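Local coordinates for protein CMP-sialic acid transporter 1 (Zea mays, PDB 6I1R) that probably carries CMP-sialic acid from the cytoplasm into the Golgi, in a family of CMP-sialate/CMP antiporters, and is captured here outward-facing with CMP bound, at residues B[54-59]-B[190-195]; B[73-78]-B[195-200]; B[269-274]-B[291-296]. The protein carries 5 engineered substitutions. All blocks are in the same frame, centred on the assembly; numbering follows the deposited sequence.

Contact 1: B[54-59]-B[190-195]; sequences WKECRT and SLYWQN. Engineered in segment 54-59: Arg58 (natural residue His), Thr59 (natural residue Ser).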
loop_
_atom_site.group_PDB
_atom_site.type_symbol
_atom_site.label_atom_id
_atom_site.label_comp_id
_atom_site.label_asym_id
_atom_site.label_seq_id
_atom_site.Cartn_x
_atom_site.Cartn_y
_atom_site.Cartn_z
ATOM N N TRP B 54 29.751 -23.999 -5.330
ATOM C CA TRP B 54 30.119 -24.882 -6.449
ATOM C C TRP B 54 31.482 -24.470 -7.021
ATOM O O TRP B 54 32.388 -25.297 -7.154
ATOM C CB TRP B 54 29.016 -24.854 -7.518
ATOM C CG TRP B 54 29.338 -25.557 -8.802
ATOM C CD1 TRP B 54 29.079 -26.861 -9.116
ATOM C CD2 TRP B 54 29.944 -24.981 -9.974
ATOM N NE1 TRP B 54 29.496 -27.138 -10.390
ATOM C CE2 TRP B 54 30.028 -26.003 -10.944
ATOM C CE3 TRP B 54 30.431 -23.707 -10.295
ATOM C CZ2 TRP B 54 30.575 -25.786 -12.209
ATOM C CZ3 TRP B 54 30.975 -23.496 -11.544
ATOM C CH2 TRP B 54 31.050 -24.524 -12.484
ATOM N N LYS B 55 31.607 -23.183 -7.341
ATOM C CA LYS B 55 32.823 -22.620 -7.929
ATOM C C LYS B 55 34.008 -22.788 -6.968
ATOM O O LYS B 55 35.131 -23.030 -7.410
ATOM C CB LYS B 55 32.604 -21.141 -8.264
ATOM C CG LYS B 55 33.815 -20.409 -8.828
ATOM C CD LYS B 55 33.474 -19.053 -9.410
ATOM C CE LYS B 55 34.678 -18.330 -9.978
ATOM N NZ LYS B 55 34.286 -17.087 -10.684
ATOM N N GLU B 56 33.752 -22.648 -5.668
ATOM C CA GLU B 56 34.794 -22.778 -4.644
ATOM C C GLU B 56 35.276 -24.233 -4.562
ATOM O O GLU B 56 36.464 -24.477 -4.370
ATOM C CB GLU B 56 34.275 -22.308 -3.283
ATOM C CG GLU B 56 35.372 -22.078 -2.259
ATOM C CD GLU B 56 34.873 -21.767 -0.858
ATOM O OE1 GLU B 56 34.022 -22.526 -0.354
ATOM O OE2 GLU B 56 35.337 -20.767 -0.275
ATOM N N CYS B 57 34.359 -25.189 -4.700
ATOM C CA CYS B 57 34.714 -26.608 -4.626
ATOM C C CYS B 57 35.557 -27.011 -5.841
ATOM O O CYS B 57 36.452 -27.850 -5.735
ATOM C CB CYS B 57 33.467 -27.481 -4.535
ATOM S SG CYS B 57 32.536 -27.235 -3.000
ATOM N N ARG B 58 35.281 -26.397 -6.984
ATOM C CA ARG B 58 35.948 -26.768 -8.231
ATOM C C ARG B 58 37.249 -25.962 -8.380
ATOM O O ARG B 58 38.113 -26.345 -9.169
ATOM C CB ARG B 58 34.937 -26.645 -9.377
ATOM C CG ARG B 58 35.317 -25.754 -10.553
ATOM C CD ARG B 58 34.205 -25.786 -11.591
ATOM N NE ARG B 58 33.109 -26.610 -11.100
ATOM C CZ ARG B 58 32.844 -27.842 -11.519
ATOM N NH1 ARG B 58 32.594 -28.794 -10.635
ATOM N NH2 ARG B 58 32.858 -28.125 -12.808
ATOM N N THR B 59 37.408 -24.891 -7.602
ATOM C CA THR B 59 38.616 -24.059 -7.657
ATOM C C THR B 59 39.569 -24.393 -6.500
ATOM O O THR B 59 40.788 -24.317 -6.671
ATOM C CB THR B 59 38.257 -22.569 -7.635
ATOM N N SER B 190 32.821 -22.692 5.286
ATOM C CA SER B 190 32.810 -21.764 4.157
ATOM C C SER B 190 31.603 -20.823 4.264
ATOM O O SER B 190 30.492 -21.260 4.558
ATOM C CB SER B 190 32.796 -22.510 2.847
ATOM O OG SER B 190 32.873 -21.613 1.750
ATOM N N LEU B 191 31.834 -19.540 3.995
ATOM C CA LEU B 191 30.767 -18.536 4.001
ATOM C C LEU B 191 29.625 -18.989 3.082
ATOM O O LEU B 191 28.449 -18.858 3.428
ATOM C CB LEU B 191 31.342 -17.191 3.540
ATOM C CG LEU B 191 30.353 -16.027 3.477
ATOM C CD1 LEU B 191 29.726 -15.768 4.839
ATOM C CD2 LEU B 191 31.025 -14.766 2.956
ATOM N N TYR B 192 29.988 -19.539 1.926
ATOM C CA TYR B 192 29.025 -19.877 0.882
ATOM C C TYR B 192 28.206 -21.112 1.282
ATOM O O TYR B 192 27.059 -21.243 0.860
ATOM C CB TYR B 192 29.744 -20.087 -0.454
ATOM C CG TYR B 192 30.626 -18.939 -0.878
ATOM C CD1 TYR B 192 30.129 -17.647 -0.959
ATOM C CD2 TYR B 192 31.960 -19.139 -1.200
ATOM C CE1 TYR B 192 30.930 -16.586 -1.346
ATOM C CE2 TYR B 192 32.775 -18.088 -1.589
ATOM C CZ TYR B 192 32.259 -16.806 -1.662
ATOM O OH TYR B 192 33.054 -15.763 -2.045
ATOM N N TRP B 193 28.782 -22.010 2.080
ATOM C CA TRP B 193 28.047 -23.187 2.569
ATOM C C TRP B 193 27.142 -22.789 3.743
ATOM O O TRP B 193 26.060 -23.356 3.914
ATOM C CB TRP B 193 29.011 -24.323 2.944
ATOM C CG TRP B 193 28.388 -25.424 3.748
ATOM C CD1 TRP B 193 28.745 -25.817 5.006
ATOM C CD2 TRP B 193 27.289 -26.272 3.363
ATOM N NE1 TRP B 193 27.955 -26.852 5.425
ATOM C CE2 TRP B 193 27.050 -27.151 4.442
ATOM C CE3 TRP B 193 26.489 -26.377 2.219
ATOM C CZ2 TRP B 193 26.046 -28.118 4.404
ATOM C CZ3 TRP B 193 25.497 -27.332 2.183
ATOM C CH2 TRP B 193 25.280 -28.190 3.262
ATOM N N GLN B 194 27.583 -21.825 4.546
ATOM C CA GLN B 194 26.770 -21.327 5.657
ATOM C C GLN B 194 25.556 -20.584 5.084
ATOM O O GLN B 194 24.422 -20.795 5.525
ATOM C CB GLN B 194 27.624 -20.460 6.586
ATOM C CG GLN B 194 28.689 -21.256 7.332
ATOM C CD GLN B 194 29.577 -20.402 8.204
ATOM O OE1 GLN B 194 30.049 -19.343 7.799
ATOM N NE2 GLN B 194 29.830 -20.873 9.415
ATOM N N ASN B 195 25.799 -19.743 4.082
ATOM C CA ASN B 195 24.730 -19.061 3.356
ATOM C C ASN B 195 23.740 -20.087 2.790
ATOM O O ASN B 195 22.533 -19.930 2.951
ATOM C CB ASN B 195 25.275 -18.189 2.221
ATOM C CG ASN B 195 26.013 -16.959 2.704
ATOM O OD1 ASN B 195 25.985 -16.636 3.889
ATOM N ND2 ASN B 195 26.676 -16.268 1.792
#
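Glu56 reaches from the C-terminal turn of helix 37-59 to Ser190, and a single hydrogen bond joins the two helix ends. Ser190 OG donates to Glu56 OE1 over 2.6 Å, and OE1 accepts on its syn lone pair, the side facing its sister oxygen. The glutamate gets there by full extension: CG stands anti to the backbone N (chi1 -165°) and the chain runs on straight beyond it, bridging backbones whose nearest CA atoms, those of Glu56 and Tyr192, are 8.5 Å apart. Glu56 OE2 turns to Tyr192, 3.9 Å from Tyr192 CD2. Carboxyl carbon CD lies in the ring plane at that edge, and carboxylate and ring planes are 62° apart, so this second contact is van der Waals in range rather than a stack. Ser190 is also the N-cap residue of helix 191-216, and its backbone is hydrogen-bonded to Arg64, while the ring of Tyr192 meets that of Phe52. Cut back to an alanine here, the Glu56 side chain would probably leave the buried Ser190 hydroxyl without this acceptor and the Tyr192 edge without its neighbour. With 115 Å² buried in all, the contact is small and polar; a carboxylate placed beside the N-terminus of helix 191-216 would probably be stabilised in its charged form by the helix dipole and the serine hydroxyl.

Contact 2: B[73-78]-B[195-200]; sequences RLYVVP and NVQLYT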
loop_
_atom_site.group_PDB
_atom_site.type_symbol
_atom_site.label_atom_id
_atom_site.label_comp_id
_atom_site.label_asym_id
_atom_site.label_seq_id
_atom_site.Cartn_x
_atom_site.Cartn_y
_atom_site.Cartn_z
ATOM N N ARG B 73 20.824 -28.227 11.390
ATOM C CA ARG B 73 19.468 -27.929 11.884
ATOM C C ARG B 73 19.413 -26.561 12.581
ATOM O O ARG B 73 18.332 -25.998 12.735
ATOM C CB ARG B 73 19.013 -29.014 12.866
ATOM C CG ARG B 73 19.714 -28.946 14.217
ATOM C CD ARG B 73 19.808 -30.254 14.973
ATOM N NE ARG B 73 18.788 -30.479 15.973
ATOM C CZ ARG B 73 18.277 -31.659 16.309
ATOM N NH1 ARG B 73 17.109 -31.688 16.926
ATOM N NH2 ARG B 73 18.899 -32.791 16.027
ATOM N N LEU B 74 20.557 -26.042 13.026
ATOM C CA LEU B 74 20.589 -24.783 13.786
ATOM C C LEU B 74 20.291 -23.580 12.877
ATOM O O LEU B 74 19.934 -22.513 13.378
ATOM C CB LEU B 74 21.954 -24.626 14.468
ATOM C CG LEU B 74 22.003 -25.029 15.941
ATOM C CD1 LEU B 74 21.632 -26.493 16.122
ATOM C CD2 LEU B 74 23.376 -24.748 16.530
ATOM N N TYR B 75 20.414 -23.739 11.560
ATOM C CA TYR B 75 20.159 -22.632 10.629
ATOM C C TYR B 75 18.650 -22.392 10.466
ATOM O O TYR B 75 18.254 -21.447 9.779
ATOM C CB TYR B 75 20.843 -22.898 9.284
ATOM C CG TYR B 75 22.345 -22.780 9.326
ATOM C CD1 TYR B 75 23.139 -23.857 9.686
ATOM C CD2 TYR B 75 22.978 -21.586 9.017
ATOM C CE1 TYR B 75 24.520 -23.756 9.731
ATOM C CE2 TYR B 75 24.358 -21.468 9.056
ATOM C CZ TYR B 75 25.133 -22.557 9.415
ATOM O OH TYR B 75 26.493 -22.452 9.460
ATOM N N VAL B 76 17.815 -23.218 11.096
ATOM C CA VAL B 76 16.360 -23.021 11.065
ATOM C C VAL B 76 16.013 -21.796 11.923
ATOM O O VAL B 76 15.144 -21.002 11.559
ATOM C CB VAL B 76 15.594 -24.269 11.558
ATOM C CG1 VAL B 76 14.086 -24.077 11.467
ATOM C CG2 VAL B 76 15.999 -25.538 10.820
ATOM N N VAL B 77 16.723 -21.643 13.041
ATOM C CA VAL B 77 16.311 -20.747 14.131
ATOM C C VAL B 77 16.064 -19.332 13.587
ATOM O O VAL B 77 14.978 -18.790 13.789
ATOM C CB VAL B 77 17.329 -20.758 15.290
ATOM C CG1 VAL B 77 17.044 -19.672 16.319
ATOM C CG2 VAL B 77 17.394 -22.123 15.962
ATOM N N PRO B 78 17.045 -18.733 12.882
ATOM C CA PRO B 78 16.826 -17.370 12.369
ATOM C C PRO B 78 15.488 -17.224 11.626
ATOM O O PRO B 78 14.789 -16.227 11.810
ATOM C CB PRO B 78 17.992 -17.114 11.405
ATOM C CG PRO B 78 19.088 -17.992 11.939
ATOM C CD PRO B 78 18.359 -19.221 12.439
ATOM N N ASN B 195 25.799 -19.743 4.082
ATOM C CA ASN B 195 24.730 -19.061 3.356
ATOM C C ASN B 195 23.740 -20.087 2.790
ATOM O O ASN B 195 22.533 -19.930 2.951
ATOM C CB ASN B 195 25.275 -18.189 2.221
ATOM C CG ASN B 195 26.013 -16.959 2.704
ATOM O OD1 ASN B 195 25.985 -16.636 3.889
ATOM N ND2 ASN B 195 26.676 -16.268 1.792
ATOM N N VAL B 196 24.254 -21.128 2.133
ATOM C CA VAL B 196 23.394 -22.092 1.425
ATOM C C VAL B 196 22.408 -22.725 2.416
ATOM O O VAL B 196 21.234 -22.878 2.089
ATOM C CB VAL B 196 24.218 -23.158 0.673
ATOM C CG1 VAL B 196 23.402 -24.405 0.360
ATOM C CG2 VAL B 196 24.829 -22.596 -0.604
ATOM N N GLN B 197 22.873 -23.077 3.614
ATOM C CA GLN B 197 22.002 -23.688 4.625
ATOM C C GLN B 197 21.026 -22.636 5.167
ATOM O O GLN B 197 19.822 -22.885 5.281
ATOM C CB GLN B 197 22.811 -24.249 5.795
ATOM C CG GLN B 197 23.839 -25.300 5.410
ATOM C CD GLN B 197 24.894 -25.415 6.481
ATOM O OE1 GLN B 197 24.707 -26.088 7.494
ATOM N NE2 GLN B 197 26.008 -24.731 6.275
ATOM N N LEU B 198 21.573 -21.473 5.509
ATOM C CA LEU B 198 20.799 -20.371 6.078
ATOM C C LEU B 198 19.643 -20.006 5.138
ATOM O O LEU B 198 18.487 -19.968 5.558
ATOM C CB LEU B 198 21.734 -19.177 6.298
ATOM C CG LEU B 198 21.099 -17.932 6.918
ATOM C CD1 LEU B 198 20.571 -18.224 8.316
ATOM C CD2 LEU B 198 22.094 -16.782 6.955
ATOM N N TYR B 199 19.969 -19.762 3.871
ATOM C CA TYR B 199 19.010 -19.228 2.900
ATOM C C TYR B 199 18.105 -20.335 2.343
ATOM O O TYR B 199 17.093 -20.028 1.715
ATOM C CB TYR B 199 19.744 -18.499 1.770
ATOM C CG TYR B 199 20.567 -17.315 2.212
ATOM C CD1 TYR B 199 20.108 -16.443 3.188
ATOM C CD2 TYR B 199 21.805 -17.050 1.643
ATOM C CE1 TYR B 199 20.858 -15.352 3.597
ATOM C CE2 TYR B 199 22.566 -15.962 2.039
ATOM C CZ TYR B 199 22.090 -15.109 3.018
ATOM O OH TYR B 199 22.827 -14.032 3.415
ATOM N N THR B 200 18.455 -21.603 2.553
ATOM C CA THR B 200 17.551 -22.700 2.193
ATOM C C THR B 200 16.331 -22.655 3.120
ATOM O O THR B 200 15.189 -22.640 2.657
ATOM C CB THR B 200 18.272 -24.055 2.227
ATOM O OG1 THR B 200 19.127 -24.109 1.085
ATOM C CG2 THR B 200 17.333 -25.241 2.205
#
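One face of the Tyr75 ring receives Gln197 CB in a CH-pi contact, 4.0 Å from the ring centroid and 18° off the normal. Farther out, the amide of Gln197 draws up to the rim, where OE1 comes within 3.2 Å of Tyr75 CE1; its plane is inclined 47° to the ring. The amide nitrogen NE2 is hydrogen-bonded to Trp193 O, one turn back on the same helix, which helps fix the amide's rotation. Along the CD2 rim, on the Gln197 side of the ring plane, Leu198 CB comes 3.8 Å from Tyr75 CD2, side chains crossing at about a right angle. This is the entry to helix 76-92: Tyr75 ends a short 3-10 turn and lies against the second turn of helix 191-216, with its CA only 5.1 Å from that of Leu198. Both helices contribute residues to the CMP pocket, Ser79 and Tyr82 from one, Gly202 and Phe205 from the other. Leucine CG anti to the backbone N (chi1 -179°) sends the Leu198 branch past the tyrosine toward the proline, and CD1 rests 3.9 Å from Pro78 CG. The Pro78 side chain itself is about 7 Å from the bound CMP, while Leu183 of helix 160-186 also packs on Tyr75.

Contact 3: B[269-274]-B[291-296]; sequences AMLLTM and LGIIIC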
loop_
_atom_site.group_PDB
_atom_site.type_symbol
_atom_site.label_atom_id
_atom_site.label_comp_id
_atom_site.label_asym_id
_atom_site.label_seq_id
_atom_site.Cartn_x
_atom_site.Cartn_y
_atom_site.Cartn_z
ATOM N N ALA B 269 22.770 4.476 6.665
ATOM C CA ALA B 269 21.994 4.386 5.427
ATOM C C ALA B 269 20.717 5.225 5.555
ATOM O O ALA B 269 20.354 5.969 4.641
ATOM C CB ALA B 269 21.672 2.943 5.124
ATOM N N MET B 270 20.057 5.096 6.703
ATOM C CA MET B 270 18.803 5.790 6.986
ATOM C C MET B 270 19.022 7.309 6.964
ATOM O O MET B 270 18.133 8.056 6.556
ATOM C CB MET B 270 18.258 5.377 8.356
ATOM C CG MET B 270 16.819 5.792 8.593
ATOM S SD MET B 270 16.533 6.302 10.306
ATOM C CE MET B 270 17.337 7.903 10.307
ATOM N N LEU B 271 20.191 7.763 7.413
ATOM C CA LEU B 271 20.523 9.190 7.373
ATOM C C LEU B 271 20.782 9.615 5.922
ATOM O O LEU B 271 20.306 10.664 5.492
ATOM C CB LEU B 271 21.748 9.469 8.251
ATOM C CG LEU B 271 21.517 9.410 9.761
ATOM C CD1 LEU B 271 22.827 9.592 10.510
ATOM C CD2 LEU B 271 20.502 10.454 10.206
ATOM N N LEU B 272 21.532 8.800 5.181
ATOM C CA LEU B 272 21.866 9.109 3.787
ATOM C C LEU B 272 20.581 9.214 2.957
ATOM O O LEU B 272 20.455 10.113 2.123
ATOM C CB LEU B 272 22.797 8.022 3.235
ATOM C CG LEU B 272 23.276 8.221 1.797
ATOM C CD1 LEU B 272 24.059 9.517 1.653
ATOM C CD2 LEU B 272 24.120 7.040 1.341
ATOM N N THR B 273 19.639 8.301 3.194
ATOM C CA THR B 273 18.354 8.286 2.480
ATOM C C THR B 273 17.646 9.638 2.637
ATOM O O THR B 273 17.137 10.192 1.662
ATOM C CB THR B 273 17.458 7.140 2.971
ATOM O OG1 THR B 273 18.021 5.907 2.521
ATOM C CG2 THR B 273 16.031 7.242 2.477
ATOM N N MET B 274 17.611 10.149 3.866
ATOM C CA MET B 274 16.964 11.431 4.160
ATOM C C MET B 274 17.709 12.574 3.460
ATOM O O MET B 274 17.077 13.499 2.946
ATOM C CB MET B 274 16.926 11.696 5.668
ATOM C CG MET B 274 15.782 10.998 6.377
ATOM S SD MET B 274 16.072 10.829 8.155
ATOM C CE MET B 274 14.392 10.889 8.776
ATOM N N LEU B 291 20.657 17.591 13.444
ATOM C CA LEU B 291 21.077 17.205 14.796
ATOM C C LEU B 291 21.409 15.706 14.834
ATOM O O LEU B 291 22.472 15.314 15.317
ATOM C CB LEU B 291 19.964 17.542 15.794
ATOM C CG LEU B 291 19.624 19.025 15.945
ATOM C CD1 LEU B 291 18.450 19.215 16.895
ATOM C CD2 LEU B 291 20.829 19.825 16.417
ATOM N N GLY B 292 20.500 14.882 14.316
ATOM C CA GLY B 292 20.669 13.427 14.318
ATOM C C GLY B 292 21.965 12.986 13.654
ATOM O O GLY B 292 22.597 12.025 14.098
ATOM N N ILE B 293 22.361 13.689 12.593
ATOM C CA ILE B 293 23.588 13.370 11.851
ATOM C C ILE B 293 24.810 13.630 12.742
ATOM O O ILE B 293 25.720 12.802 12.796
ATOM C CB ILE B 293 23.654 14.168 10.530
ATOM C CG1 ILE B 293 22.656 13.630 9.502
ATOM C CG2 ILE B 293 25.071 14.191 9.971
ATOM C CD1 ILE B 293 22.376 14.576 8.358
ATOM N N ILE B 294 24.828 14.774 13.426
ATOM C CA ILE B 294 25.967 15.163 14.270
ATOM C C ILE B 294 26.105 14.159 15.422
ATOM O O ILE B 294 27.211 13.704 15.724
ATOM C CB ILE B 294 25.816 16.612 14.779
ATOM C CG1 ILE B 294 25.923 17.622 13.632
ATOM C CG2 ILE B 294 26.822 16.911 15.882
ATOM C CD1 ILE B 294 25.384 18.994 13.960
ATOM N N ILE B 295 24.985 13.824 16.056
ATOM C CA ILE B 295 24.968 12.809 17.113
ATOM C C ILE B 295 25.578 11.514 16.567
ATOM O O ILE B 295 26.435 10.902 17.208
ATOM C CB ILE B 295 23.537 12.583 17.645
ATOM C CG1 ILE B 295 23.045 13.780 18.463
ATOM C CG2 ILE B 295 23.450 11.291 18.443
ATOM C CD1 ILE B 295 21.546 13.953 18.457
ATOM N N CYS B 296 25.129 11.116 15.381
ATOM C CA CYS B 296 25.515 9.836 14.795
ATOM C C CYS B 296 26.991 9.857 14.370
ATOM O O CYS B 296 27.713 8.899 14.637
ATOM C CB CYS B 296 24.603 9.475 13.628
ATOM S SG CYS B 296 23.007 8.804 14.164
#
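Two consecutive transmembrane helices, 259-279 and 287-304, form an antiparallel hairpin at the C-terminal end of the transporter, and this contact joins the middle of the former to the first half of the latter. The short segments' axes make an angle of 149° between their N-to-C directions and approach to 10.8 Å, a spacing bridged by side chains rather than by touching backbones. Leu271 does most of the bridging, both methyl branches being engaged. Its CD1 sits 3.6 Å from Cys296 CB and 3.7 Å from Cys296 SG, whereas CD2 meets Ile293 CG1 at 3.9 Å. The fork is aimed by the first torsion, which sets CG opposite the carbonyl carbon (chi1 -73°), and the Leu271 and Ile293 side chains run alongside each other, pointing opposite ways. One turn before Cys296, the backbone of Gly292 comes near: Gly292 O is 4.3 Å from Leu271 CD1, and the absence of a side chain leaves that approach to the main chain. No hydrogen bond crosses the pair of segments, so the contact is apolar. Around it, Leu271 also touches Ser142 of helix 126-143, which Ile295 meets through Leu134, while Leu272 and Thr273 turn to Ser15 of helix 3-24.

In the fold
Contacts 1 and 2 are neighbours: their centres lie 15 Å apart, both use helix 191-216, and they share Asn195. They touch where Gln194 CG comes 3.3 Å from Tyr75 OH. In sequence the two interleave (54-59, 73-78, 190-195, 195-200); because both use one helix, its first turns meet the end of helix 37-59 and the start of helix 76-92, and all three helices supply CMP-pocket residues. Contact 3 follows later in the sequence, on the opposite side of the chain's centre, its centre 37 Å from that of contact 1 and 33 Å from that of contact 2. It joins two helices next to each other in sequence, whereas the others link distant parts of this all-helical transporter.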